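Local coordinates for protein alpha-L-arabinosidase (PDB 6D25) that probably removes L-arabinofuranosyl side chains from arabinoxylans by hydrolysis, including those of internal di-substituted units, as a trimeric GH51 arabinofuranosidase, at residues N93-G98 and V199-W204; G135-M140 and R184-D189; I164-E169 and S177-E182. All coordinates share one frame; numbering follows the deposited sequence.

How the interactions relate
The three contacts run outward from what is probably the active-site pocket. Interaction 1 lies there, its Glu202 making a weak hydrogen bond to glycerol, probably a crystallisation additive. The centres of interactions 2 and 3 each lie about 20 Å from that of interaction 1, and about 12 Å from each other. Trp96 of interaction 1 spans the gap: its CE3 packs 3.4 Å from Phe139 CD2 of interaction 2, and its CZ3 3.7 Å from Trp167 CZ2 of interaction 3. A probable hydrogen bond of 2.8 Å between Thr136 OG1 and Trp167 NE1 joins interactions 2 and 3, which also share helix 178-185. Both are nested within the loop closed by interaction 1.

Interaction 1 of 3, residues N93-G98 and V199-W204; sequences NIRWPG and VGNELW
Arg95 reaches across to Asn201 through one polar contact, NH1 to OD1 at 3.0 Å. The bond is weak by its angle, 128° at the hydrogen, although OD1 sits at the edge of the guanidinium and in its plane. The amide and guanidinium planes are turned 33° apart, and the two side chains run antiparallel, passing alongside each other instead of meeting head-on. Arg95 starts out extended, with CG opposite the backbone N, and then bends at the third torsion (chi3 62°), which carries NH1 round to the asparagine.

Beyond this bond, contact is slight. Gly98 O lies 3.7 Å from Asn201 OD1; as both oxygens are acceptors, this is proximity without a bond. The CA atoms of Gly98 and Asn201 are 7.4 Å apart, and 84 Å² is buried in all. Just before Gly98, the Trp96-Pro97 peptide is cis, which turns the chain sharply as it leaves the strand.

The charged partner of Arg95 lies elsewhere: NH2 makes a salt bridge to Glu324, and Phe52 adds a cation-pi contact. The arginine therefore links a carboxylate to the asparagine amide. The backbone N of Asn201 donates to Asp103 OD1. Clan GH-A glycosidases commonly place an Asn-Glu pair after the fourth barrel strand, with the acid/base as the glutamate, and the nucleophile at the end of the seventh; Asn201-Glu202 and Glu324 are consistent with these positions.

Within the fold, strand 93-96 pairs with strands 51-52 and 149-154 of the parallel eight-strand sheet. Residues 199-204 leave strand 196-199 toward helix 212-224, and Ala153 of strand 149-154, which lies between the two strands in the sheet, touches Asn201.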
loop_
_atom_site.group_PDB
_atom_site.type_symbol
_atom_site.label_atom_id
_atom_site.label_comp_id
_atom_site.label_asym_id
_atom_site.label_seq_id
_atom_site.Cartn_x
_atom_site.Cartn_y
_atom_site.Cartn_z
ATOM N N ASN A 93 -4.856 -27.909 -14.532
ATOM C CA ASN A 93 -4.180 -26.603 -14.307
ATOM C C ASN A 93 -3.048 -26.823 -13.310
ATOM O O ASN A 93 -3.081 -27.802 -12.532
ATOM C CB ASN A 93 -5.144 -25.511 -13.852
ATOM C CG ASN A 93 -5.484 -25.563 -12.382
ATOM O OD1 ASN A 93 -4.657 -25.184 -11.525
ATOM N ND2 ASN A 93 -6.712 -25.951 -12.071
ATOM N N ILE A 94 -2.063 -25.934 -13.374
ATOM C CA ILE A 94 -1.008 -25.859 -12.376
ATOM C C ILE A 94 -0.947 -24.426 -11.849
ATOM O O ILE A 94 -0.811 -23.475 -12.652
ATOM C CB ILE A 94 0.365 -26.251 -12.949
ATOM C CG1 ILE A 94 0.358 -27.652 -13.561
ATOM C CG2 ILE A 94 1.432 -26.111 -11.854
ATOM C CD1 ILE A 94 1.647 -28.002 -14.304
ATOM N N ARG A 95 -0.987 -24.298 -10.531
ATOM C CA ARG A 95 -0.777 -23.009 -9.853
ATOM C C ARG A 95 0.719 -22.798 -9.610
ATOM O O ARG A 95 1.401 -23.704 -9.118
ATOM C CB ARG A 95 -1.530 -22.938 -8.522
ATOM C CG ARG A 95 -1.330 -21.575 -7.874
ATOM C CD ARG A 95 -2.179 -21.056 -6.717
ATOM N NE ARG A 95 -2.075 -21.832 -5.555
ATOM C CZ ARG A 95 -1.995 -21.400 -4.288
ATOM N NH1 ARG A 95 -1.849 -20.115 -3.921
ATOM N NH2 ARG A 95 -2.024 -22.343 -3.373
ATOM N N TRP A 96 1.216 -21.628 -9.976
ATOM C CA TRP A 96 2.619 -21.276 -9.907
ATOM C C TRP A 96 2.743 -19.759 -9.783
ATOM O O TRP A 96 1.915 -19.064 -10.372
ATOM C CB TRP A 96 3.325 -21.817 -11.164
ATOM C CG TRP A 96 4.721 -21.342 -11.394
ATOM C CD1 TRP A 96 5.866 -21.976 -11.002
ATOM C CD2 TRP A 96 5.148 -20.175 -12.112
ATOM N NE1 TRP A 96 6.963 -21.271 -11.419
ATOM C CE2 TRP A 96 6.559 -20.167 -12.088
ATOM C CE3 TRP A 96 4.489 -19.126 -12.753
ATOM C CZ2 TRP A 96 7.310 -19.149 -12.661
ATOM C CZ3 TRP A 96 5.231 -18.126 -13.355
ATOM C CH2 TRP A 96 6.623 -18.120 -13.279
ATOM N N PRO A 97 3.735 -19.202 -9.076
ATOM C CA PRO A 97 4.856 -19.887 -8.417
ATOM C C PRO A 97 4.730 -20.043 -6.893
ATOM O O PRO A 97 5.713 -20.354 -6.202
ATOM C CB PRO A 97 6.024 -18.952 -8.739
ATOM C CG PRO A 97 5.396 -17.580 -8.650
ATOM C CD PRO A 97 4.027 -17.791 -9.245
ATOM N N GLY A 98 3.535 -19.892 -6.345
ATOM C CA GLY A 98 3.302 -20.127 -4.939
ATOM C C GLY A 98 1.836 -19.956 -4.604
ATOM O O GLY A 98 1.049 -19.813 -5.524
ATOM N N VAL A 199 -4.904 -13.246 -6.819
ATOM C CA VAL A 199 -4.590 -11.886 -6.374
ATOM C C VAL A 199 -4.213 -11.924 -4.899
ATOM O O VAL A 199 -4.974 -11.470 -4.028
ATOM C CB VAL A 199 -5.724 -10.909 -6.694
ATOM C CG1 VAL A 199 -5.315 -9.484 -6.416
ATOM C CG2 VAL A 199 -6.162 -11.025 -8.141
ATOM N N GLY A 200 -3.015 -12.453 -4.659
ATOM C CA GLY A 200 -2.462 -12.624 -3.298
ATOM C C GLY A 200 -2.657 -14.022 -2.786
ATOM O O GLY A 200 -3.615 -14.689 -3.153
ATOM N N ASN A 201 -1.723 -14.475 -1.960
ATOM C CA ASN A 201 -1.681 -15.860 -1.431
ATOM C C ASN A 201 -1.490 -15.788 0.104
ATOM O O ASN A 201 -0.669 -15.098 0.605
ATOM C CB ASN A 201 -0.569 -16.643 -2.122
ATOM C CG ASN A 201 -0.566 -16.475 -3.639
ATOM O OD1 ASN A 201 -1.312 -17.200 -4.345
ATOM N ND2 ASN A 201 0.110 -15.416 -4.153
ATOM N N GLU A 202 -2.326 -16.414 0.878
ATOM C CA GLU A 202 -2.096 -16.515 2.344
ATOM C C GLU A 202 -1.860 -15.098 2.935
ATOM O O GLU A 202 -0.918 -14.862 3.697
ATOM C CB GLU A 202 -0.947 -17.502 2.661
ATOM C CG GLU A 202 -1.212 -18.994 2.306
ATOM C CD GLU A 202 -0.582 -20.095 3.205
ATOM O OE1 GLU A 202 0.277 -19.754 4.079
ATOM O OE2 GLU A 202 -0.973 -21.348 3.064
ATOM N N LEU A 203 -2.749 -14.144 2.648
ATOM C CA LEU A 203 -2.535 -12.752 3.091
ATOM C C LEU A 203 -2.656 -12.643 4.616
ATOM O O LEU A 203 -2.139 -11.687 5.178
ATOM C CB LEU A 203 -3.532 -11.827 2.381
ATOM C CG LEU A 203 -3.334 -11.677 0.865
ATOM C CD1 LEU A 203 -4.148 -10.541 0.306
ATOM C CD2 LEU A 203 -1.893 -11.459 0.496
ATOM N N TRP A 204 -3.329 -13.591 5.264
ATOM C CA TRP A 204 -3.441 -13.645 6.732
ATOM C C TRP A 204 -2.103 -14.059 7.354
ATOM O O TRP A 204 -1.955 -13.923 8.553
ATOM C CB TRP A 204 -4.568 -14.576 7.225
ATOM C CG TRP A 204 -4.813 -15.734 6.324
ATOM C CD1 TRP A 204 -5.779 -15.831 5.364
ATOM C CD2 TRP A 204 -4.024 -16.934 6.230
ATOM N NE1 TRP A 204 -5.615 -16.990 4.658
ATOM C CE2 TRP A 204 -4.551 -17.686 5.174
ATOM C CE3 TRP A 204 -2.949 -17.453 6.963
ATOM C CZ2 TRP A 204 -4.028 -18.926 4.816
ATOM C CZ3 TRP A 204 -2.400 -18.654 6.589
ATOM C CH2 TRP A 204 -2.939 -19.380 5.533
#

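Interaction 2 of 3, residues G135-M140 and R184-D189; sequences GTHEFM and RANGRD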
loop_
_atom_site.group_PDB
_atom_site.type_symbol
_atom_site.label_atom_id
_atom_site.label_comp_id
_atom_site.label_asym_id
_atom_site.label_seq_id
_atom_site.Cartn_x
_atom_site.Cartn_y
_atom_site.Cartn_z
ATOM N N GLY A 135 11.371 -19.318 -15.086
ATOM C CA GLY A 135 10.611 -18.107 -14.969
ATOM C C GLY A 135 9.353 -18.156 -15.827
ATOM O O GLY A 135 8.883 -19.239 -16.202
ATOM N N THR A 136 8.823 -16.979 -16.161
ATOM C CA THR A 136 7.537 -16.900 -16.889
ATOM C C THR A 136 7.543 -17.767 -18.161
ATOM O O THR A 136 6.609 -18.542 -18.398
ATOM C CB THR A 136 7.154 -15.450 -17.235
ATOM O OG1 THR A 136 6.821 -14.782 -16.036
ATOM C CG2 THR A 136 5.976 -15.388 -18.178
ATOM N N HIS A 137 8.538 -17.630 -19.015
ATOM C CA HIS A 137 8.503 -18.347 -20.268
ATOM C C HIS A 137 8.601 -19.856 -20.017
ATOM O O HIS A 137 7.930 -20.647 -20.713
ATOM C CB HIS A 137 9.628 -17.903 -21.208
ATOM C CG HIS A 137 9.382 -16.568 -21.809
ATOM N ND1 HIS A 137 9.240 -16.385 -23.153
ATOM C CD2 HIS A 137 9.272 -15.350 -21.236
ATOM C CE1 HIS A 137 9.065 -15.111 -23.394
ATOM N NE2 HIS A 137 9.049 -14.437 -22.249
ATOM N N GLU A 138 9.450 -20.247 -19.060
ATOM C CA GLU A 138 9.676 -21.657 -18.871
ATOM C C GLU A 138 8.405 -22.288 -18.301
ATOM O O GLU A 138 8.014 -23.384 -18.741
ATOM C CB GLU A 138 10.906 -21.884 -17.972
ATOM C CG GLU A 138 12.203 -21.424 -18.619
ATOM C CD GLU A 138 12.477 -19.923 -18.642
ATOM O OE1 GLU A 138 11.854 -19.165 -17.848
ATOM O OE2 GLU A 138 13.322 -19.526 -19.444
ATOM N N PHE A 139 7.751 -21.610 -17.331
ATOM C CA PHE A 139 6.511 -22.160 -16.797
ATOM C C PHE A 139 5.410 -22.168 -17.877
ATOM O O PHE A 139 4.701 -23.205 -18.070
ATOM C CB PHE A 139 6.026 -21.406 -15.563
ATOM C CG PHE A 139 4.679 -21.867 -15.106
ATOM C CD1 PHE A 139 4.517 -23.121 -14.527
ATOM C CD2 PHE A 139 3.551 -21.105 -15.331
ATOM C CE1 PHE A 139 3.268 -23.572 -14.141
ATOM C CE2 PHE A 139 2.297 -21.562 -14.932
ATOM C CZ PHE A 139 2.174 -22.798 -14.342
ATOM N N MET A 140 5.223 -21.053 -18.570
ATOM C CA MET A 140 4.085 -20.991 -19.481
ATOM C C MET A 140 4.262 -21.977 -20.641
ATOM O O MET A 140 3.276 -22.631 -21.065
ATOM C CB MET A 140 3.861 -19.565 -19.999
ATOM C CG MET A 140 3.420 -18.608 -18.923
ATOM S SD MET A 140 1.896 -19.116 -18.052
ATOM C CE MET A 140 0.731 -18.812 -19.369
ATOM N N ARG A 184 7.947 -11.056 -27.022
ATOM C CA ARG A 184 8.367 -11.524 -28.345
ATOM C C ARG A 184 9.901 -11.606 -28.420
ATOM O O ARG A 184 10.426 -12.585 -28.965
ATOM C CB ARG A 184 7.799 -10.648 -29.464
ATOM C CG ARG A 184 6.280 -10.551 -29.471
ATOM C CD ARG A 184 5.733 -9.904 -30.745
ATOM N NE ARG A 184 4.276 -9.980 -30.744
ATOM C CZ ARG A 184 3.444 -9.074 -30.271
ATOM N NH1 ARG A 184 3.911 -7.912 -29.861
ATOM N NH2 ARG A 184 2.144 -9.363 -30.180
ATOM N N ALA A 185 10.611 -10.611 -27.918
ATOM C CA ALA A 185 12.081 -10.575 -27.924
ATOM C C ALA A 185 12.627 -11.803 -27.160
ATOM O O ALA A 185 13.688 -12.349 -27.524
ATOM C CB ALA A 185 12.590 -9.293 -27.282
ATOM N N ASN A 186 11.906 -12.205 -26.104
ATOM C CA ASN A 186 12.315 -13.297 -25.245
ATOM C C ASN A 186 11.844 -14.648 -25.818
ATOM O O ASN A 186 12.005 -15.676 -25.173
ATOM C CB ASN A 186 11.801 -13.068 -23.824
ATOM C CG ASN A 186 12.603 -12.014 -23.090
ATOM O OD1 ASN A 186 13.770 -11.795 -23.424
ATOM N ND2 ASN A 186 11.998 -11.310 -22.151
ATOM N N GLY A 187 11.270 -14.664 -27.023
ATOM C CA GLY A 187 11.055 -15.882 -27.785
ATOM C C GLY A 187 9.610 -16.336 -27.867
ATOM O O GLY A 187 9.392 -17.396 -28.383
ATOM N N ARG A 188 8.628 -15.572 -27.396
ATOM C CA ARG A 188 7.224 -15.978 -27.481
ATOM C C ARG A 188 6.423 -14.917 -28.255
ATOM O O ARG A 188 6.062 -13.848 -27.742
ATOM C CB ARG A 188 6.653 -16.163 -26.072
ATOM C CG ARG A 188 5.177 -16.483 -26.059
ATOM C CD ARG A 188 4.864 -17.863 -26.624
ATOM N NE ARG A 188 3.404 -18.005 -26.729
ATOM C CZ ARG A 188 2.740 -19.155 -26.784
ATOM N NH1 ARG A 188 3.382 -20.303 -26.702
ATOM N NH2 ARG A 188 1.425 -19.140 -26.843
ATOM N N ASP A 189 6.111 -15.222 -29.492
ATOM C CA ASP A 189 5.449 -14.266 -30.378
ATOM C C ASP A 189 3.988 -14.075 -29.950
ATOM O O ASP A 189 3.549 -12.945 -29.725
ATOM C CB ASP A 189 5.597 -14.688 -31.841
ATOM C CG ASP A 189 4.881 -13.763 -32.822
ATOM O OD1 ASP A 189 4.903 -12.536 -32.644
ATOM O OD2 ASP A 189 4.306 -14.290 -33.754
#
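The imidazole of His137 is met by the CB atoms of Asn186 and Arg188, both coming in obliquely at the CE1 corner of the ring. The closest approach is from Asn186 CB, 3.4 Å from His137 CE1. Arg188 CB comes to 3.8 Å from the same ring carbon. The ring plane stands 81° from the Asn186 amide and 82° from the Arg188 guanidinium, so neither flat group lies parallel to the ring, and it is the CB atoms that touch it. With CG of His137 opposite its carbonyl carbon (chi1 -74°), the ring is directed out from helix 136-146 to the turn.

Asn186 O is 3.5 Å from His137 ND1, but the angle is too poor for a hydrogen bond. The other ring nitrogen, NE2, is hydrogen-bonded to Tyr170 OH, and Asn186 ND2 bonds to that same hydroxyl. Arg188 offers only the base of its chain here: a bend at the second torsion leads the guanidinium off to Glu144, Ala190 and Pro191.

The turn itself ends helix 178-185 in a Schellman motif with Gly187, at positive phi, as the C-prime residue; Gly187 N bonds Arg184 O at 3.0 Å, and Arg188 N bonds the carbonyl oxygen of the residue just before Arg184.

Chemically, then, the contact is van der Waals in character, methylene carbons against an imidazole, and the hydroxyl of Tyr170 supplies the polar link between His137 and Asn186 indirectly.

Interaction 3 of 3, residues I164-E169 and S177-E182; sequences IAQWAE and SSLANE
Gln166 is the first residue of helix 161-172 here to touch Leu179, whose CD1 lies 3.8 Å from Gln166 CB. The two side chains cross at about a right angle, and the aliphatic part of the glutamine makes the contact.

One turn on, Glu169 carries the polar part of the contact. Its CG is opposite the backbone N (chi1 177°) and the chain beyond runs extended, which delivers the carboxylate across the gap. There OE2 accepts a 2.7 Å hydrogen bond from Ser177 OG, met on the anti side and 20° out of the carboxylate plane. The same oxygen takes a second bond from a water, at 2.7 Å, which in turn accepts from Leu179 N at 3.0 Å. Leu179 CD1 packs 3.7 Å from Glu169 CD.

Ser177 OG also accepts from Ala180 N (3.2 Å, 165°), making this serine the N-cap of helix 178-185. Alongside, Ser178 OG bonds Ile119 N of the second subunit, and Val121 of that subunit packs on Glu169 and Ser177.

A serine N-cap of helix 178-185, hydrogen-bonded to a glutamate of helix 161-172, thus joins two successive helices of the connection from strand 149-154 to strand 196-199, in a (beta/alpha)8 barrel, at the trimer interface.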
loop_
_atom_site.group_PDB
_atom_site.type_symbol
_atom_site.label_atom_id
_atom_site.label_comp_id
_atom_site.label_asym_id
_atom_site.label_seq_id
_atom_site.Cartn_x
_atom_site.Cartn_y
_atom_site.Cartn_z
ATOM N N ILE A 164 1.742 -6.750 -11.011
ATOM C CA ILE A 164 0.863 -7.750 -11.585
ATOM C C ILE A 164 0.162 -7.199 -12.841
ATOM O O ILE A 164 -0.113 -7.964 -13.747
ATOM C CB ILE A 164 -0.140 -8.335 -10.570
ATOM C CG1 ILE A 164 -1.046 -7.268 -9.955
ATOM C CG2 ILE A 164 0.593 -9.143 -9.542
ATOM C CD1 ILE A 164 -2.087 -7.833 -9.018
ATOM N N ALA A 165 -0.111 -5.896 -12.910
ATOM C CA ALA A 165 -0.716 -5.323 -14.082
ATOM C C ALA A 165 0.198 -5.521 -15.308
ATOM O O ALA A 165 -0.246 -5.938 -16.401
ATOM C CB ALA A 165 -1.008 -3.850 -13.887
ATOM N N GLN A 166 1.453 -5.232 -15.113
ATOM C CA GLN A 166 2.435 -5.363 -16.225
ATOM C C GLN A 166 2.653 -6.841 -16.561
ATOM O O GLN A 166 2.838 -7.181 -17.695
ATOM C CB GLN A 166 3.737 -4.652 -15.867
ATOM C CG GLN A 166 3.547 -3.126 -15.866
ATOM C CD GLN A 166 4.837 -2.357 -15.881
ATOM O OE1 GLN A 166 5.830 -2.847 -15.368
ATOM N NE2 GLN A 166 4.814 -1.165 -16.463
ATOM N N TRP A 167 2.629 -7.700 -15.563
ATOM C CA TRP A 167 2.855 -9.125 -15.808
ATOM C C TRP A 167 1.751 -9.696 -16.702
ATOM O O TRP A 167 2.043 -10.433 -17.633
ATOM C CB TRP A 167 2.899 -9.906 -14.494
ATOM C CG TRP A 167 3.523 -11.255 -14.574
ATOM C CD1 TRP A 167 4.269 -11.757 -15.595
ATOM C CD2 TRP A 167 3.515 -12.263 -13.556
ATOM N NE1 TRP A 167 4.738 -12.997 -15.264
ATOM C CE2 TRP A 167 4.306 -13.334 -14.027
ATOM C CE3 TRP A 167 2.937 -12.365 -12.291
ATOM C CZ2 TRP A 167 4.519 -14.481 -13.283
ATOM C CZ3 TRP A 167 3.167 -13.500 -11.541
ATOM C CH2 TRP A 167 3.970 -14.523 -12.026
ATOM N N ALA A 168 0.504 -9.363 -16.382
ATOM C CA ALA A 168 -0.620 -9.811 -17.166
ATOM C C ALA A 168 -0.505 -9.306 -18.617
ATOM O O ALA A 168 -0.780 -10.077 -19.550
ATOM C CB ALA A 168 -1.913 -9.318 -16.561
ATOM N N GLU A 169 -0.105 -8.054 -18.806
ATOM C CA GLU A 169 0.052 -7.515 -20.153
ATOM C C GLU A 169 1.173 -8.267 -20.894
ATOM O O GLU A 169 1.007 -8.672 -22.065
ATOM C CB GLU A 169 0.348 -6.006 -20.143
ATOM C CG GLU A 169 0.591 -5.392 -21.529
ATOM C CD GLU A 169 0.935 -3.911 -21.537
ATOM O OE1 GLU A 169 0.428 -3.212 -20.612
ATOM O OE2 GLU A 169 1.763 -3.421 -22.452
ATOM N N SER A 177 2.585 -3.342 -27.978
ATOM C CA SER A 177 3.071 -2.619 -26.842
ATOM C C SER A 177 4.502 -3.073 -26.491
ATOM O O SER A 177 4.943 -4.169 -26.844
ATOM C CB SER A 177 2.114 -2.833 -25.677
ATOM O OG SER A 177 2.337 -4.108 -25.039
ATOM N N SER A 178 5.213 -2.234 -25.753
ATOM C CA SER A 178 6.576 -2.526 -25.351
ATOM C C SER A 178 6.647 -3.829 -24.540
ATOM O O SER A 178 7.604 -4.584 -24.723
ATOM C CB SER A 178 7.186 -1.383 -24.584
ATOM O OG SER A 178 7.404 -0.315 -25.492
ATOM N N LEU A 179 5.690 -4.064 -23.637
ATOM C CA LEU A 179 5.743 -5.279 -22.836
ATOM C C LEU A 179 5.460 -6.501 -23.732
ATOM O O LEU A 179 6.125 -7.537 -23.590
ATOM C CB LEU A 179 4.741 -5.197 -21.676
ATOM C CG LEU A 179 5.197 -4.360 -20.483
ATOM C CD1 LEU A 179 4.010 -3.986 -19.563
ATOM C CD2 LEU A 179 6.249 -5.128 -19.679
ATOM N N ALA A 180 4.509 -6.407 -24.643
ATOM C CA ALA A 180 4.256 -7.516 -25.560
ATOM C C ALA A 180 5.501 -7.764 -26.428
ATOM O O ALA A 180 5.855 -8.899 -26.685
ATOM C CB ALA A 180 3.051 -7.235 -26.431
ATOM N N ASN A 181 6.151 -6.706 -26.888
ATOM C CA ASN A 181 7.321 -6.856 -27.734
ATOM C C ASN A 181 8.510 -7.449 -26.945
ATOM O O ASN A 181 9.382 -8.080 -27.522
ATOM C CB ASN A 181 7.715 -5.544 -28.368
ATOM C CG ASN A 181 6.722 -5.071 -29.416
ATOM O OD1 ASN A 181 5.902 -5.838 -29.897
ATOM N ND2 ASN A 181 6.842 -3.832 -29.837
ATOM N N GLU A 182 8.555 -7.214 -25.647
ATOM C CA GLU A 182 9.554 -7.787 -24.796
ATOM C C GLU A 182 9.339 -9.311 -24.681
ATOM O O GLU A 182 10.307 -10.087 -24.771
ATOM C CB GLU A 182 9.543 -7.090 -23.433
ATOM C CG GLU A 182 10.700 -7.502 -22.565
ATOM C CD GLU A 182 10.759 -6.801 -21.210
ATOM O OE1 GLU A 182 9.985 -5.841 -20.984
ATOM O OE2 GLU A 182 11.666 -7.190 -20.419
HETATM O O HOH W 1 3.922 -1.827 -22.616
#